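Local atomic coordinates of (R)-specific secondary-alkylsulfatase (Pseudomonas sp., PDB entry 4AXH), a protein that hydrolyses (R)-secondary-alkyl sulfates with strict inversion of configuration, using a two-zinc centre to release (S)-alcohols and inorganic sulfate. Residues 450-455 and 486-490; 53-59 and 410-414; 88-92 and 239-245. All coordinates share one frame; numbering follows the deposited sequence.

Contact 1: 450-455 and 486-490; sequences AGKRYV and HLVFA
H486 plugs into the neighbouring helix as a knob in a hole formed by A450, G451, Y454 and V455. Its CG lies beside its own backbone N (chi1 -75°), which directs the imidazole into the hole, beside G451 and Y454: CE1 comes to 3.3 Å from Y454 CD2, the two rings meeting obliquely with their planes 54° apart, while G451 CA lies at the edge of the imidazole. G451, having no side chain, lets the backbones approach, and its CA is 3.3 Å from H486 O. The axes of the two short helical segments pass 7.5 Å apart, at 118° between their directions.

Beside this tight floor, V455 divides its branches, with CG2 against the backbone carbon of H486 and CG1 meeting L487 CD1 at 3.8 Å. L487 starts away from the contact but curls back, reaching helix 461-474 too. A490, small enough for the gap, sets its CB 3.8 Å from K452 CG. The solvent side is looser. There the exposed K452 bends its long chain so that NZ makes a weak 3.0 Å hydrogen bond to A490 O at the helix C-terminus.

The polar ends of H486 and Y454 meet the second subunit: H486 NE2 bonds Y454 OH of that chain, and Y454 OH bonds its H486 NE2. This is a close helix-helix crossing with H486 as its knob, within the alkylsulfatase dimerisation region and at the dimer interface.

Contact 2: 53-59 and 410-414; sequences PFADREE and KWYLR
E59 OE2 lies 3.5 Å from Y412 CB and accepts a weak hydrogen bond from W357 NE1, while E59 OE1 lies 3.5 Å from W411 CB and forms a long, weak ion pair with R107. A glutamate suits this buried place because its two oxygens can serve different neighbours. R107 also makes a cation-pi contact with W411, the side chain on which the whole contact turns.

The indole is held from several directions. P53 CG stands over the five-membered ring, 4.2 Å from its centroid and 23° off the normal, in a CH-pi contact; proline suits the place, its ring offering C-H groups to the indole face. At the far end W411 CH2 points into the centre of the F54 face, 3.7 Å above it, an edge-to-face pair with planes at 76°. F54 starts out away from W411, but its CG lies beside its backbone N (chi1 -62°), and the ring returns to receive the indole edge. D56 OD2 sits in the indole plane, 3.7 Å from W411 CD1.

The hydroxyl of Y412 hydrogen-bonds D371 on helix 362-388. The 3-10 segment 411-413 thus lies between that helix and the chain that leads into and begins helix 58-64, with helix 103-111 touching F54, E59 and W411.

Contact 3: 88-92 and 239-245; sequences AYQFL and RGAQAQV
Two opposite first torsions bring 88-92 onto the loop 239-245. F91 CG is placed between its backbone N and carbonyl carbon (chi1 61°), which swings the phenyl ring over G240, whereas Y89 CG lies beside its backbone N (chi1 -60°) and carries the phenol out to R239 and Q244.

G240 CA packs over the F91 ring, 3.7 Å from its centroid and 21° off the normal, as a CH-pi contact. Glycine is called for here because the backbone angles of residue 240 would jam any side chain against the preceding carbonyl. At the ring's edge V245 CG1 approaches F91 CE2 to 3.6 Å. A flat aromatic suits the place, as it can cover G240 with its face and meet a branched chain with its rim.

Y89 OH donates a hydrogen bond to Q244 OE1, which lies in the phenol plane at the ring's edge, the amide turned steeply to it. The modelled length, 2.4 Å, is doubtful at this resolution. Q244 NE2 bonds N519 OD1 and K251 O, which is consistent with the amide orientation modelled. R239 bends so that CD passes 3.4 Å from Y89 OH, the hydroxyl lying over one guanidinium face, and NH1 goes on to bond G234 O. Closer to the backbone, A88 CB touches R239 CG at 3.7 Å.

V245 O, bonded by K251 NZ, also lies 3.6 Å from L92 CD1. The contact joins the 3-10 segment after strand 82-85 to the loop after helix 222-233, which contains the type I turn from G240 to A243. L92 rests on helix 103-111, while Q242 and A243 reach Y510 and R518 on helices 495-511 and 515-529.

How the contacts relate
All three contacts are partly buried, but they differ in their place in the fold. Contact 1 joins two regular helices near the periphery, its centre about 32 Å from that of the chain, and the polar ends of its aromatic pair are completed by the second subunit. Contacts 2 and 3 are made mostly by loops and 3-10 segments and touch no other chain; their nearest atoms are about 9 Å apart, and helix 103-111 touches both. Their chemistry differs accordingly: helix interlocking in contact 1, a many-sided grip on one indole in contact 2, and a phenol-amide bond with a glycine-faced ring in contact 3. The side chains of Y412 in contact 2 and Q244 in contact 3 are about 11 and about 10 Å from that of the sulfate-binding Y417.

Contact 1: 450-455 and 486-490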
loop_
_atom_site.group_PDB
_atom_site.type_symbol
_atom_site.label_atom_id
_atom_site.label_comp_id
_atom_site.label_asym_id
_atom_site.label_seq_id
_atom_site.Cartn_x
_atom_site.Cartn_y
_atom_site.Cartn_z
ATOM N N ALA A 450 -12.462 22.785 1.406
ATOM C CA ALA A 450 -11.823 23.153 0.151
ATOM C C ALA A 450 -12.860 23.731 -0.817
ATOM O O ALA A 450 -12.635 24.796 -1.396
ATOM C CB ALA A 450 -11.136 21.941 -0.455
ATOM N N GLY A 451 -14.006 23.049 -0.918
ATOM C CA GLY A 451 -15.129 23.424 -1.773
ATOM C C GLY A 451 -15.636 24.833 -1.565
ATOM O O GLY A 451 -15.900 25.549 -2.529
ATOM N N LYS A 452 -15.750 25.241 -0.292
ATOM C CA LYS A 452 -16.196 26.575 0.124
ATOM C C LYS A 452 -15.209 27.668 -0.341
ATOM O O LYS A 452 -15.633 28.634 -0.980
ATOM C CB LYS A 452 -16.417 26.618 1.659
ATOM C CG LYS A 452 -17.836 26.264 2.108
ATOM C CD LYS A 452 -18.695 27.534 2.336
ATOM C CE LYS A 452 -20.177 27.283 2.541
ATOM N NZ LYS A 452 -20.467 26.394 3.709
ATOM N N ARG A 453 -13.896 27.481 -0.049
ATOM C CA ARG A 453 -12.795 28.378 -0.411
ATOM C C ARG A 453 -12.605 28.502 -1.908
ATOM O O ARG A 453 -12.317 29.597 -2.393
ATOM C CB ARG A 453 -11.487 27.922 0.239
ATOM C CG ARG A 453 -11.409 28.232 1.722
ATOM C CD ARG A 453 -10.024 27.944 2.251
ATOM N NE ARG A 453 -9.743 28.640 3.506
ATOM C CZ ARG A 453 -10.053 28.161 4.704
ATOM N NH1 ARG A 453 -10.683 27.003 4.818
ATOM N NH2 ARG A 453 -9.748 28.846 5.798
ATOM N N TYR A 454 -12.756 27.394 -2.640
ATOM C CA TYR A 454 -12.606 27.402 -4.087
ATOM C C TYR A 454 -13.770 28.133 -4.762
ATOM O O TYR A 454 -13.521 28.987 -5.609
ATOM C CB TYR A 454 -12.424 25.983 -4.653
ATOM C CG TYR A 454 -10.995 25.462 -4.636
ATOM C CD1 TYR A 454 -10.052 25.918 -5.552
ATOM C CD2 TYR A 454 -10.610 24.459 -3.752
ATOM C CE1 TYR A 454 -8.747 25.413 -5.559
ATOM C CE2 TYR A 454 -9.310 23.957 -3.743
ATOM C CZ TYR A 454 -8.382 24.431 -4.647
ATOM O OH TYR A 454 -7.114 23.903 -4.597
ATOM N N VAL A 455 -15.033 27.831 -4.364
ATOM C CA VAL A 455 -16.271 28.464 -4.880
ATOM C C VAL A 455 -16.188 29.994 -4.715
ATOM O O VAL A 455 -16.469 30.730 -5.661
ATOM C CB VAL A 455 -17.568 27.835 -4.268
ATOM C CG1 VAL A 455 -18.807 28.691 -4.535
ATOM C CG2 VAL A 455 -17.787 26.418 -4.793
ATOM N N HIS A 486 -16.946 20.875 -5.827
ATOM C CA HIS A 486 -16.655 21.994 -4.931
ATOM C C HIS A 486 -17.936 22.657 -4.461
ATOM O O HIS A 486 -18.056 22.948 -3.276
ATOM C CB HIS A 486 -15.716 23.015 -5.590
ATOM C CG HIS A 486 -14.296 22.549 -5.646
ATOM N ND1 HIS A 486 -13.367 22.481 -4.664
ATOM C CD2 HIS A 486 -13.744 22.070 -6.812
ATOM C CE1 HIS A 486 -12.229 21.966 -5.227
ATOM N NE2 HIS A 486 -12.507 21.722 -6.503
ATOM N N LEU A 487 -18.907 22.843 -5.378
ATOM C CA LEU A 487 -20.176 23.469 -5.045
ATOM C C LEU A 487 -21.058 22.594 -4.178
ATOM O O LEU A 487 -21.514 23.075 -3.141
ATOM C CB LEU A 487 -20.929 24.015 -6.274
ATOM C CG LEU A 487 -22.077 25.000 -5.959
ATOM C CD1 LEU A 487 -21.627 26.140 -5.057
ATOM C CD2 LEU A 487 -22.666 25.571 -7.222
ATOM N N VAL A 488 -21.285 21.324 -4.586
ATOM C CA VAL A 488 -22.097 20.344 -3.850
ATOM C C VAL A 488 -21.591 20.167 -2.400
ATOM O O VAL A 488 -22.410 20.127 -1.493
ATOM C CB VAL A 488 -22.295 19.005 -4.631
ATOM C CG1 VAL A 488 -22.917 17.906 -3.762
ATOM C CG2 VAL A 488 -23.136 19.234 -5.881
ATOM N N PHE A 489 -20.264 20.145 -2.174
ATOM C CA PHE A 489 -19.724 20.029 -0.816
ATOM C C PHE A 489 -19.824 21.328 -0.002
ATOM O O PHE A 489 -20.033 21.264 1.209
ATOM C CB PHE A 489 -18.314 19.431 -0.821
ATOM C CG PHE A 489 -18.344 17.924 -0.839
ATOM C CD1 PHE A 489 -18.640 17.230 -2.007
ATOM C CD2 PHE A 489 -18.114 17.195 0.322
ATOM C CE1 PHE A 489 -18.702 15.832 -2.014
ATOM C CE2 PHE A 489 -18.148 15.798 0.310
ATOM C CZ PHE A 489 -18.452 15.127 -0.856
ATOM N N ALA A 490 -19.720 22.496 -0.669
ATOM C CA ALA A 490 -19.845 23.809 -0.040
ATOM C C ALA A 490 -21.293 24.031 0.411
ATOM O O ALA A 490 -21.525 24.628 1.462
ATOM C CB ALA A 490 -19.435 24.900 -1.022
#

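Contact 2: 53-59 and 410-414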
loop_
_atom_site.group_PDB
_atom_site.type_symbol
_atom_site.label_atom_id
_atom_site.label_comp_id
_atom_site.label_asym_id
_atom_site.label_seq_id
_atom_site.Cartn_x
_atom_site.Cartn_y
_atom_site.Cartn_z
ATOM N N PRO A 53 -10.414 -3.186 -32.579
ATOM C CA PRO A 53 -10.738 -4.317 -33.479
ATOM C C PRO A 53 -12.123 -4.444 -34.115
ATOM O O PRO A 53 -12.241 -4.148 -35.322
ATOM C CB PRO A 53 -10.261 -5.550 -32.728
ATOM C CG PRO A 53 -9.170 -5.043 -31.879
ATOM C CD PRO A 53 -9.573 -3.639 -31.454
ATOM N N PHE A 54 -13.145 -4.897 -33.371
ATOM C CA PHE A 54 -14.542 -5.088 -33.820
ATOM C C PHE A 54 -14.702 -6.084 -34.957
ATOM O O PHE A 54 -15.685 -6.803 -34.983
ATOM C CB PHE A 54 -15.268 -3.769 -34.097
ATOM C CG PHE A 54 -15.411 -2.857 -32.906
ATOM C CD1 PHE A 54 -16.327 -3.144 -31.889
ATOM C CD2 PHE A 54 -14.655 -1.702 -32.809
ATOM C CE1 PHE A 54 -16.455 -2.289 -30.786
ATOM C CE2 PHE A 54 -14.756 -0.873 -31.699
ATOM C CZ PHE A 54 -15.650 -1.161 -30.694
ATOM N N ALA A 55 -13.728 -6.144 -35.875
ATOM C CA ALA A 55 -13.668 -7.076 -36.991
ATOM C C ALA A 55 -13.079 -8.418 -36.507
ATOM O O ALA A 55 -13.140 -9.423 -37.234
ATOM C CB ALA A 55 -12.846 -6.493 -38.130
ATOM N N ASP A 56 -12.524 -8.430 -35.268
ATOM C CA ASP A 56 -12.040 -9.651 -34.629
ATOM C C ASP A 56 -13.172 -10.150 -33.713
ATOM O O ASP A 56 -13.587 -9.455 -32.777
ATOM C CB ASP A 56 -10.711 -9.443 -33.870
ATOM C CG ASP A 56 -10.211 -10.692 -33.179
ATOM O OD1 ASP A 56 -10.023 -11.717 -33.877
ATOM O OD2 ASP A 56 -10.056 -10.661 -31.920
ATOM N N ARG A 57 -13.728 -11.312 -34.062
ATOM C CA ARG A 57 -14.843 -11.913 -33.335
ATOM C C ARG A 57 -14.408 -13.189 -32.624
ATOM O O ARG A 57 -15.239 -13.927 -32.136
ATOM C CB ARG A 57 -16.037 -12.164 -34.270
ATOM C CG ARG A 57 -16.659 -10.902 -34.842
ATOM C CD ARG A 57 -17.949 -11.238 -35.554
ATOM N NE ARG A 57 -18.952 -11.686 -34.594
ATOM C CZ ARG A 57 -19.819 -10.892 -33.967
ATOM N NH1 ARG A 57 -19.865 -9.595 -34.242
ATOM N NH2 ARG A 57 -20.676 -11.400 -33.096
ATOM N N GLU A 58 -13.084 -13.414 -32.520
ATOM C CA GLU A 58 -12.464 -14.562 -31.844
ATOM C C GLU A 58 -13.080 -14.809 -30.456
ATOM O O GLU A 58 -13.336 -15.959 -30.120
ATOM C CB GLU A 58 -10.958 -14.346 -31.715
ATOM C CG GLU A 58 -10.141 -14.946 -32.844
ATOM C CD GLU A 58 -8.702 -15.269 -32.477
ATOM O OE1 GLU A 58 -8.485 -15.948 -31.444
ATOM O OE2 GLU A 58 -7.790 -14.871 -33.238
ATOM N N GLU A 59 -13.347 -13.736 -29.678
ATOM C CA GLU A 59 -13.927 -13.854 -28.352
ATOM C C GLU A 59 -15.370 -14.358 -28.395
ATOM O O GLU A 59 -15.724 -15.194 -27.569
ATOM C CB GLU A 59 -13.752 -12.572 -27.520
ATOM C CG GLU A 59 -12.301 -12.217 -27.240
ATOM C CD GLU A 59 -12.051 -11.413 -25.975
ATOM O OE1 GLU A 59 -12.794 -10.438 -25.721
ATOM O OE2 GLU A 59 -11.073 -11.729 -25.259
ATOM N N LYS A 410 -5.240 -5.850 -28.169
ATOM C CA LYS A 410 -5.889 -7.034 -27.587
ATOM C C LYS A 410 -7.157 -6.697 -26.777
ATOM O O LYS A 410 -7.118 -5.844 -25.880
ATOM C CB LYS A 410 -4.906 -7.842 -26.719
ATOM C CG LYS A 410 -3.562 -8.165 -27.388
ATOM C CD LYS A 410 -3.688 -8.843 -28.780
ATOM C CE LYS A 410 -2.355 -9.004 -29.450
ATOM N NZ LYS A 410 -1.626 -10.197 -28.968
ATOM N N TRP A 411 -8.287 -7.366 -27.106
ATOM C CA TRP A 411 -9.578 -7.166 -26.445
ATOM C C TRP A 411 -9.496 -7.560 -24.954
ATOM O O TRP A 411 -10.064 -6.906 -24.093
ATOM C CB TRP A 411 -10.681 -8.018 -27.134
ATOM C CG TRP A 411 -11.314 -7.455 -28.379
ATOM C CD1 TRP A 411 -11.377 -8.049 -29.615
ATOM C CD2 TRP A 411 -12.056 -6.230 -28.485
ATOM N NE1 TRP A 411 -12.087 -7.252 -30.486
ATOM C CE2 TRP A 411 -12.479 -6.112 -29.829
ATOM C CE3 TRP A 411 -12.363 -5.192 -27.581
ATOM C CZ2 TRP A 411 -13.219 -5.028 -30.279
ATOM C CZ3 TRP A 411 -13.083 -4.107 -28.035
ATOM C CH2 TRP A 411 -13.507 -4.033 -29.374
ATOM N N TYR A 412 -8.785 -8.637 -24.664
ATOM C CA TYR A 412 -8.628 -9.208 -23.342
ATOM C C TYR A 412 -7.671 -8.460 -22.393
ATOM O O TYR A 412 -7.443 -8.904 -21.257
ATOM C CB TYR A 412 -8.237 -10.685 -23.492
ATOM C CG TYR A 412 -6.987 -10.968 -24.308
ATOM C CD1 TYR A 412 -5.731 -10.966 -23.718
ATOM C CD2 TYR A 412 -7.075 -11.328 -25.636
ATOM C CE1 TYR A 412 -4.593 -11.283 -24.445
ATOM C CE2 TYR A 412 -5.945 -11.658 -26.372
ATOM C CZ TYR A 412 -4.708 -11.641 -25.772
ATOM O OH TYR A 412 -3.611 -11.954 -26.529
ATOM N N LEU A 413 -7.109 -7.332 -22.846
ATOM C CA LEU A 413 -6.180 -6.493 -22.082
ATOM C C LEU A 413 -6.752 -5.113 -21.819
ATOM O O LEU A 413 -6.108 -4.321 -21.135
ATOM C CB LEU A 413 -4.862 -6.388 -22.864
ATOM C CG LEU A 413 -3.662 -7.248 -22.450
ATOM C CD1 LEU A 413 -4.051 -8.607 -21.821
ATOM C CD2 LEU A 413 -2.775 -7.422 -23.585
ATOM N N ARG A 414 -7.972 -4.823 -22.326
ATOM C CA ARG A 414 -8.667 -3.542 -22.147
ATOM C C ARG A 414 -9.038 -3.281 -20.687
ATOM O O ARG A 414 -9.221 -4.213 -19.875
ATOM C CB ARG A 414 -9.937 -3.446 -23.034
ATOM C CG ARG A 414 -9.799 -3.780 -24.544
ATOM C CD ARG A 414 -8.850 -2.873 -25.290
ATOM N NE ARG A 414 -9.256 -1.479 -25.136
ATOM C CZ ARG A 414 -8.506 -0.433 -25.437
ATOM N NH1 ARG A 414 -7.265 -0.601 -25.888
ATOM N NH2 ARG A 414 -8.977 0.794 -25.265
#

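Contact 3: 88-92 and 239-245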
loop_
_atom_site.group_PDB
_atom_site.type_symbol
_atom_site.label_atom_id
_atom_site.label_comp_id
_atom_site.label_asym_id
_atom_site.label_seq_id
_atom_site.Cartn_x
_atom_site.Cartn_y
_atom_site.Cartn_z
ATOM N N ALA A 88 -32.719 -9.128 -17.744
ATOM C CA ALA A 88 -32.628 -7.674 -17.663
ATOM C C ALA A 88 -31.638 -7.073 -18.697
ATOM O O ALA A 88 -31.761 -5.897 -19.050
ATOM C CB ALA A 88 -32.233 -7.265 -16.263
ATOM N N TYR A 89 -30.680 -7.892 -19.195
ATOM C CA TYR A 89 -29.665 -7.490 -20.161
ATOM C C TYR A 89 -30.000 -7.839 -21.623
ATOM O O TYR A 89 -29.105 -7.874 -22.466
ATOM C CB TYR A 89 -28.290 -8.015 -19.738
ATOM C CG TYR A 89 -27.854 -7.495 -18.392
ATOM C CD1 TYR A 89 -27.319 -6.214 -18.254
ATOM C CD2 TYR A 89 -27.975 -8.279 -17.247
ATOM C CE1 TYR A 89 -26.941 -5.716 -17.000
ATOM C CE2 TYR A 89 -27.589 -7.799 -15.991
ATOM C CZ TYR A 89 -27.086 -6.510 -15.870
ATOM O OH TYR A 89 -26.712 -6.032 -14.636
ATOM N N GLN A 90 -31.299 -8.033 -21.926
ATOM C CA GLN A 90 -31.821 -8.369 -23.256
ATOM C C GLN A 90 -31.492 -7.317 -24.336
ATOM O O GLN A 90 -31.214 -7.692 -25.477
ATOM C CB GLN A 90 -33.323 -8.616 -23.195
ATOM C CG GLN A 90 -33.799 -9.579 -24.274
ATOM C CD GLN A 90 -33.943 -10.978 -23.753
ATOM O OE1 GLN A 90 -35.064 -11.464 -23.547
ATOM N NE2 GLN A 90 -32.818 -11.663 -23.545
ATOM N N PHE A 91 -31.488 -6.020 -23.968
ATOM C CA PHE A 91 -31.164 -4.887 -24.846
ATOM C C PHE A 91 -29.791 -5.011 -25.533
ATOM O O PHE A 91 -29.554 -4.352 -26.559
ATOM C CB PHE A 91 -31.259 -3.558 -24.066
ATOM C CG PHE A 91 -30.316 -3.448 -22.889
ATOM C CD1 PHE A 91 -30.636 -4.008 -21.656
ATOM C CD2 PHE A 91 -29.124 -2.759 -22.998
ATOM C CE1 PHE A 91 -29.759 -3.903 -20.570
ATOM C CE2 PHE A 91 -28.257 -2.654 -21.910
ATOM C CZ PHE A 91 -28.570 -3.239 -20.708
ATOM N N LEU A 92 -28.894 -5.850 -24.972
ATOM C CA LEU A 92 -27.539 -6.042 -25.482
ATOM C C LEU A 92 -27.451 -7.048 -26.602
ATOM O O LEU A 92 -26.547 -6.945 -27.437
ATOM C CB LEU A 92 -26.588 -6.476 -24.343
ATOM C CG LEU A 92 -26.275 -5.444 -23.290
ATOM C CD1 LEU A 92 -25.734 -6.096 -22.029
ATOM C CD2 LEU A 92 -25.330 -4.384 -23.830
ATOM N N ARG A 239 -30.992 -1.488 -15.048
ATOM C CA ARG A 239 -30.297 -2.043 -16.199
ATOM C C ARG A 239 -30.866 -1.354 -17.430
ATOM O O ARG A 239 -32.050 -0.977 -17.442
ATOM C CB ARG A 239 -30.433 -3.575 -16.290
ATOM C CG ARG A 239 -30.332 -4.364 -14.961
ATOM C CD ARG A 239 -29.253 -3.871 -14.002
ATOM N NE ARG A 239 -29.269 -4.551 -12.706
ATOM C CZ ARG A 239 -28.552 -4.179 -11.646
ATOM N NH1 ARG A 239 -27.795 -3.085 -11.695
ATOM N NH2 ARG A 239 -28.610 -4.878 -10.520
ATOM N N GLY A 240 -30.017 -1.151 -18.436
ATOM C CA GLY A 240 -30.395 -0.472 -19.667
ATOM C C GLY A 240 -29.259 0.363 -20.212
ATOM O O GLY A 240 -28.356 0.744 -19.455
ATOM N N ALA A 241 -29.317 0.670 -21.540
ATOM C CA ALA A 241 -28.320 1.429 -22.310
ATOM C C ALA A 241 -28.002 2.801 -21.744
ATOM O O ALA A 241 -26.912 3.319 -22.013
ATOM C CB ALA A 241 -28.742 1.528 -23.763
ATOM N N GLN A 242 -28.927 3.376 -20.934
ATOM C CA GLN A 242 -28.757 4.676 -20.274
ATOM C C GLN A 242 -28.287 4.530 -18.813
ATOM O O GLN A 242 -27.987 5.539 -18.168
ATOM C CB GLN A 242 -30.057 5.495 -20.357
ATOM C CG GLN A 242 -30.254 6.200 -21.695
ATOM C CD GLN A 242 -30.967 7.519 -21.532
ATOM O OE1 GLN A 242 -32.200 7.584 -21.988
ATOM N NE2 GLN A 242 -30.424 8.486 -20.995
ATOM N N ALA A 243 -28.225 3.277 -18.299
ATOM C CA ALA A 243 -27.822 2.968 -16.923
ATOM C C ALA A 243 -26.780 1.774 -16.803
ATOM O O ALA A 243 -25.762 1.804 -17.505
ATOM C CB ALA A 243 -29.057 2.738 -16.071
ATOM N N GLN A 244 -27.027 0.753 -15.927
ATOM C CA GLN A 244 -26.134 -0.381 -15.718
ATOM C C GLN A 244 -26.140 -1.345 -16.890
ATOM O O GLN A 244 -27.201 -1.808 -17.291
ATOM C CB GLN A 244 -26.485 -1.117 -14.425
ATOM C CG GLN A 244 -25.271 -1.667 -13.666
ATOM C CD GLN A 244 -24.944 -3.081 -14.054
ATOM O OE1 GLN A 244 -25.789 -3.848 -14.536
ATOM N NE2 GLN A 244 -23.716 -3.460 -13.842
ATOM N N VAL A 245 -24.961 -1.652 -17.455
ATOM C CA VAL A 245 -24.889 -2.559 -18.596
ATOM C C VAL A 245 -24.047 -3.822 -18.371
ATOM O O VAL A 245 -24.358 -4.866 -18.952
ATOM C CB VAL A 245 -24.535 -1.869 -19.946
ATOM C CG1 VAL A 245 -25.577 -0.834 -20.329
ATOM C CG2 VAL A 245 -23.136 -1.263 -19.942
#